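PDB 2OUW: alkylhydroperoxidase AhpD core from Rhodospirillum rubrum, which probably acts as a peroxide-reducing oxidoreductase of the carboxymuconolactone decarboxylase family. Local coordinates for residues D10-I13 / S14-E18; V35-I38 / W39-L42. All blocks are in the same frame, centred on the assembly; numbering follows the deposited sequence.

Contact 1 of 2, residues D10-I13 / S14-E18; sequences DAEI and STLPE
The short helix 10-13 ends here in a type I beta turn, Ile13 to Leu16, that leads straight into helix 17-30 with Leu16 at its N-cap position. Ser14 N closes the last alpha-helical bond on Asp10 O at 2.9 Å, and Leu16 N closes the turn on Ile13 O at 2.8 Å. Between these two, hydroxyls take over carbonyls at the end of the helix. Ser14 OG, set between its own backbone N and carbonyl carbon (chi1 54°), folds back over the helix and donates to Ala11 O at 2.7 Å, from above the carbonyl plane. Thr15 OG1 has a similar first torsion and reaches Glu12 O at 2.6 Å, this time lying in the carbonyl plane. The same oxygen takes Thr15 N at 3.0 Å from well above that plane, so one residue grips it with both its amide and its hydroxyl. Thr15 CG2 rests at 3.6 Å from Ala11 O. Leu16 also turns its side chain back toward the helix: CG approaches Glu12 O to 3.6 Å, and CD1 meets the aliphatic CG of Glu12, the two chains crossing obliquely. The extended Glu12 chain carries its carboxylate onward to a salt bridge with Arg6. Most of the turn is at the surface, but Ile13 is buried, packing on Val19, Lys20 and Phe23 of helix 17-30 and on Leu8 of the preceding loop, which Leu16 also touches; helix 10-13 is thereby folded back against the start of helix 17-30.

Contact 2 of 2, residues V35-I38 / W39-L42; sequences VNNI and WRGL
Ile38 runs alongside Trp39; with CG1 anti to the backbone N (chi1 -177°), its CG2 methyl is placed over one face of the indole in a CH-pi contact, 3.6 Å from the centroid of the five-membered ring. At the ring's edge, in its plane, Asn36 OD1 comes to 3.4 Å from Trp39 CD1, with the amide turned nearly perpendicular to the indole (83°) and its ND2 hydrogen-bonded to Tyr86 OH. Val35 crosses the Trp39 side chain at about a right angle, CG1 to CD1 at 3.7 Å. Arg40, extended from CG to NE, runs back along the turn and gives a weak bond from NE to Val35 O; a water accepting from both Arg40 NH2 and Val35 N closes the bridge, while NH1 salt-bridges Asp10. With the indole cut back to an alanine, Ile38 CG2 and Val35 CG1 would probably lose their aromatic partner and a gap would open toward Trp53, which meets the indole edge-to-face. Ile38 and Leu42 run alongside one another, and Leu42 N bonds Ile38 O at 3.0 Å. Trp39 N bonds Asn36 O at 3.1 Å; these i+3 and i+4 backbone bonds mark the first turn of buried alpha-helix 37-42, packed against helices 17-30 and 46-60.

Contact 1 precedes contact 2 along the chain: the first makes the turn from helix 10-13 into helix 17-30, the second builds helix 37-42, the next helix in the chain. Their centres are 13 Å apart, on the same side of the chain's centre, and they meet directly. Asp10 OD1 forms a salt bridge with Arg40 NH1 at 2.9 Å, while Ile13 CD1 packs against the same nitrogen. Arg27 of helix 17-30 also pairs with Asp10, and Phe23 of that helix touches Ile13, Val35 and Trp39. The N-terminal turn is thus tied to helix 37-42 by a salt bridge and by shared packing on Phe23, whereas 35-42 also reaches Asp130 and Val122 of the second subunit.

Contact 1 of 2, residues D10-I13 / S14-E18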
ATOM      1  N   ASP B  10      31.715   5.163  11.392  1.00 40.70           N
ATOM      2  CA  ASP B  10      32.264   6.447  11.847  1.00 41.39           C
ATOM      3  C   ASP B  10      33.656   6.732  11.314  1.00 41.64           C
ATOM      4  O   ASP B  10      33.981   7.880  10.961  1.00 42.55           O
ATOM      5  CB  ASP B  10      32.237   6.519  13.375  1.00 40.28           C
ATOM      6  CG  ASP B  10      30.818   6.599  13.924  1.00 42.49           C
ATOM      7  OD1 ASP B  10      29.894   6.985  13.172  1.00 41.11           O
ATOM      8  OD2 ASP B  10      30.617   6.306  15.121  1.00 38.38           O
ATOM      9  N   ALA B  11      34.479   5.690  11.214  1.00 43.15           N
ATOM     10  CA  ALA B  11      35.853   5.878  10.749  1.00 42.87           C
ATOM     11  C   ALA B  11      35.896   6.438   9.339  1.00 42.32           C
ATOM     12  O   ALA B  11      36.633   7.378   9.072  1.00 44.46           O
ATOM     13  CB  ALA B  11      36.612   4.606  10.831  1.00 43.22           C
ATOM     14  N   GLU B  12      35.094   5.870   8.454  1.00 43.54           N
ATOM     15  CA  GLU B  12      35.001   6.334   7.071  1.00 44.72           C
ATOM     16  C   GLU B  12      34.377   7.704   6.983  1.00 45.19           C
ATOM     17  O   GLU B  12      34.844   8.557   6.213  1.00 47.10           O
ATOM     18  CB  GLU B  12      34.165   5.367   6.221  1.00 45.44           C
ATOM     19  CG  GLU B  12      33.969   5.850   4.765  1.00 45.96           C
ATOM     20  CD  GLU B  12      33.319   4.826   3.849  1.00 49.27           C
ATOM     21  OE1 GLU B  12      32.966   3.718   4.325  1.00 45.54           O
ATOM     22  OE2 GLU B  12      33.170   5.148   2.639  1.00 48.85           O
ATOM     23  N   ILE B  13      33.310   7.910   7.755  1.00 44.86           N
ATOM     24  CA  ILE B  13      32.606   9.196   7.762  1.00 43.15           C
ATOM     25  C   ILE B  13      33.525  10.355   8.178  1.00 41.24           C
ATOM     26  O   ILE B  13      33.424  11.438   7.616  1.00 39.30           O
ATOM     27  CB  ILE B  13      31.337   9.138   8.656  1.00 42.32           C
ATOM     28  CG1 ILE B  13      30.261   8.281   7.976  1.00 41.76           C
ATOM     29  CG2 ILE B  13      30.815  10.556   9.006  1.00 40.48           C
ATOM     30  CD1 ILE B  13      29.159   7.869   8.890  1.00 41.18           C
ATOM     31  N   SER B  14      34.423  10.145   9.129  1.00 41.85           N
ATOM     32  CA  SER B  14      35.337  11.225   9.501  1.00 46.52           C
ATOM     33  C   SER B  14      36.259  11.678   8.346  1.00 47.13           C
ATOM     34  O   SER B  14      36.760  12.801   8.356  1.00 48.85           O
ATOM     35  CB  SER B  14      36.160  10.880  10.748  1.00 47.47           C
ATOM     36  OG  SER B  14      36.832   9.648  10.600  1.00 54.18           O
ATOM     37  N   THR B  15      36.442  10.829   7.347  1.00 48.08           N
ATOM     38  CA  THR B  15      37.193  11.216   6.149  1.00 49.56           C
ATOM     39  C   THR B  15      36.323  11.946   5.126  1.00 48.70           C
ATOM     40  O   THR B  15      36.831  12.395   4.100  1.00 47.40           O
ATOM     41  CB  THR B  15      37.818   9.980   5.436  1.00 48.89           C
ATOM     42  OG1 THR B  15      36.820   9.263   4.690  1.00 51.71           O
ATOM     43  CG2 THR B  15      38.459   9.037   6.458  1.00 52.95           C
ATOM     44  N   LEU B  16      35.021  12.041   5.384  1.00 46.94           N
ATOM     45  CA  LEU B  16      34.072  12.587   4.420  1.00 44.94           C
ATOM     46  C   LEU B  16      33.394  13.801   5.034  1.00 45.45           C
ATOM     47  O   LEU B  16      32.309  13.692   5.576  1.00 42.65           O
ATOM     48  CB  LEU B  16      33.021  11.528   4.063  1.00 44.74           C
ATOM     49  CG  LEU B  16      33.519  10.260   3.383  1.00 45.13           C
ATOM     50  CD1 LEU B  16      32.372   9.298   3.210  1.00 41.34           C
ATOM     51  CD2 LEU B  16      34.186  10.585   2.022  1.00 43.74           C
ATOM     52  N   PRO B  17      34.058  14.958   4.987  1.00 46.58           N
ATOM     53  CA  PRO B  17      33.554  16.194   5.573  1.00 45.85           C
ATOM     54  C   PRO B  17      32.073  16.499   5.399  1.00 43.23           C
ATOM     55  O   PRO B  17      31.429  16.868   6.375  1.00 40.60           O
ATOM     56  CB  PRO B  17      34.399  17.261   4.874  1.00 47.87           C
ATOM     57  CG  PRO B  17      35.685  16.598   4.678  1.00 46.40           C
ATOM     58  CD  PRO B  17      35.403  15.152   4.418  1.00 44.87           C
ATOM     59  N   GLU B  18      31.530  16.347   4.195  1.00 41.55           N
ATOM     60  CA  GLU B  18      30.120  16.632   3.985  1.00 41.68           C
ATOM     61  C   GLU B  18      29.259  15.731   4.892  1.00 42.02           C
ATOM     62  O   GLU B  18      28.255  16.178   5.467  1.00 39.16           O
ATOM     63  CB  GLU B  18      29.698  16.429   2.516  1.00 43.64           C
ATOM     64  CG  GLU B  18      29.943  17.613   1.583  1.00 48.48           C
TER

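Contact 2 of 2, residues V35-I38 / W39-L42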
ATOM      1  N   VAL B  35      23.928   7.308  16.157  1.00 39.26           N
ATOM      2  CA  VAL B  35      23.219   7.680  14.916  1.00 39.05           C
ATOM      3  C   VAL B  35      22.788   6.366  14.261  1.00 38.56           C
ATOM      4  O   VAL B  35      23.611   5.503  14.026  1.00 40.03           O
ATOM      5  CB  VAL B  35      24.126   8.468  13.940  1.00 39.55           C
ATOM      6  CG1 VAL B  35      23.362   8.852  12.682  1.00 40.62           C
ATOM      7  CG2 VAL B  35      24.778   9.691  14.631  1.00 39.31           C
ATOM      8  N   ASN B  36      21.511   6.214  13.985  1.00 38.85           N
ATOM      9  CA  ASN B  36      20.991   4.943  13.518  1.00 39.03           C
ATOM     10  C   ASN B  36      21.197   4.710  12.024  1.00 37.92           C
ATOM     11  O   ASN B  36      21.507   5.628  11.280  1.00 34.65           O
ATOM     12  CB  ASN B  36      19.522   4.752  13.914  1.00 41.17           C
ATOM     13  CG  ASN B  36      18.651   5.894  13.509  1.00 42.00           C
ATOM     14  OD1 ASN B  36      18.967   7.039  13.789  1.00 47.13           O
ATOM     15  ND2 ASN B  36      17.517   5.591  12.868  1.00 48.58           N
ATOM     16  N   ASN B  37      21.048   3.447  11.630  1.00 37.13           N
ATOM     17  CA  ASN B  37      21.425   2.944  10.312  1.00 34.79           C
ATOM     18  C   ASN B  37      20.877   3.657   9.089  1.00 35.54           C
ATOM     19  O   ASN B  37      21.540   3.692   8.036  1.00 35.21           O
ATOM     20  CB  ASN B  37      21.067   1.458  10.229  1.00 35.28           C
ATOM     21  CG  ASN B  37      21.978   0.605  11.083  1.00 36.76           C
ATOM     22  OD1 ASN B  37      23.114   0.996  11.371  1.00 38.44           O
ATOM     23  ND2 ASN B  37      21.498  -0.575  11.480  1.00 34.11           N
ATOM     24  N   ILE B  38      19.660   4.178   9.191  1.00 34.83           N
ATOM     25  CA  ILE B  38      19.090   4.889   8.052  1.00 36.23           C
ATOM     26  C   ILE B  38      20.119   5.899   7.546  1.00 34.97           C
ATOM     27  O   ILE B  38      20.371   5.975   6.329  1.00 34.40           O
ATOM     28  CB  ILE B  38      17.728   5.521   8.335  1.00 34.78           C
ATOM     29  CG1 ILE B  38      17.178   6.170   7.047  1.00 38.59           C
ATOM     30  CG2 ILE B  38      17.774   6.555   9.449  1.00 40.94           C
ATOM     31  CD1 ILE B  38      15.939   6.963   7.230  1.00 40.61           C
ATOM     32  N   TRP B  39      20.760   6.624   8.476  1.00 34.55           N
ATOM     33  CA  TRP B  39      21.675   7.716   8.093  1.00 35.84           C
ATOM     34  C   TRP B  39      22.961   7.208   7.444  1.00 34.61           C
ATOM     35  O   TRP B  39      23.536   7.855   6.567  1.00 34.38           O
ATOM     36  CB  TRP B  39      21.952   8.647   9.299  1.00 36.41           C
ATOM     37  CG  TRP B  39      20.674   9.186   9.870  1.00 35.52           C
ATOM     38  CD1 TRP B  39      20.076   8.815  11.049  1.00 37.62           C
ATOM     39  CD2 TRP B  39      19.782  10.125   9.256  1.00 38.28           C
ATOM     40  NE1 TRP B  39      18.874   9.478  11.206  1.00 38.44           N
ATOM     41  CE2 TRP B  39      18.681  10.298  10.132  1.00 38.85           C
ATOM     42  CE3 TRP B  39      19.821  10.868   8.072  1.00 38.58           C
ATOM     43  CZ2 TRP B  39      17.618  11.172   9.840  1.00 41.61           C
ATOM     44  CZ3 TRP B  39      18.762  11.731   7.788  1.00 37.42           C
ATOM     45  CH2 TRP B  39      17.682  11.871   8.668  1.00 38.47           C
ATOM     46  N   ARG B  40      23.377   6.023   7.874  1.00 37.26           N
ATOM     47  CA  ARG B  40      24.569   5.377   7.422  1.00 35.87           C
ATOM     48  C   ARG B  40      24.425   4.830   6.001  1.00 35.04           C
ATOM     49  O   ARG B  40      25.409   4.697   5.305  1.00 35.92           O
ATOM     50  CB  ARG B  40      24.935   4.250   8.391  1.00 36.55           C
ATOM     51  CG  ARG B  40      25.276   4.774   9.785  1.00 36.57           C
ATOM     52  CD  ARG B  40      25.912   3.748  10.692  1.00 39.06           C
ATOM     53  NE  ARG B  40      26.173   4.340  12.004  1.00 41.78           N
ATOM     54  CZ  ARG B  40      27.213   5.118  12.301  1.00 37.64           C
ATOM     55  NH1 ARG B  40      28.145   5.419  11.401  1.00 35.04           N
ATOM     56  NH2 ARG B  40      27.312   5.601  13.532  1.00 42.45           N
ATOM     57  N   GLY B  41      23.200   4.516   5.605  1.00 37.71           N
ATOM     58  CA  GLY B  41      22.866   4.163   4.240  1.00 38.81           C
ATOM     59  C   GLY B  41      22.674   5.394   3.362  1.00 38.70           C
ATOM     60  O   GLY B  41      23.144   5.420   2.208  1.00 36.84           O
ATOM     61  N   LEU B  42      21.986   6.419   3.871  1.00 39.14           N
ATOM     62  CA  LEU B  42      21.877   7.685   3.122  1.00 37.19           C
ATOM     63  C   LEU B  42      23.244   8.307   2.880  1.00 37.05           C
ATOM     64  O   LEU B  42      23.448   8.977   1.878  1.00 37.22           O
ATOM     65  CB  LEU B  42      20.961   8.682   3.818  1.00 37.72           C
ATOM     66  CG  LEU B  42      19.488   8.261   3.948  1.00 38.20           C
ATOM     67  CD1 LEU B  42      18.746   9.175   4.874  1.00 34.59           C
ATOM     68  CD2 LEU B  42      18.818   8.225   2.594  1.00 41.05           C
TER
HETATM   69  O   HOH W   1      26.105   5.506  16.079  1.00 29.48           O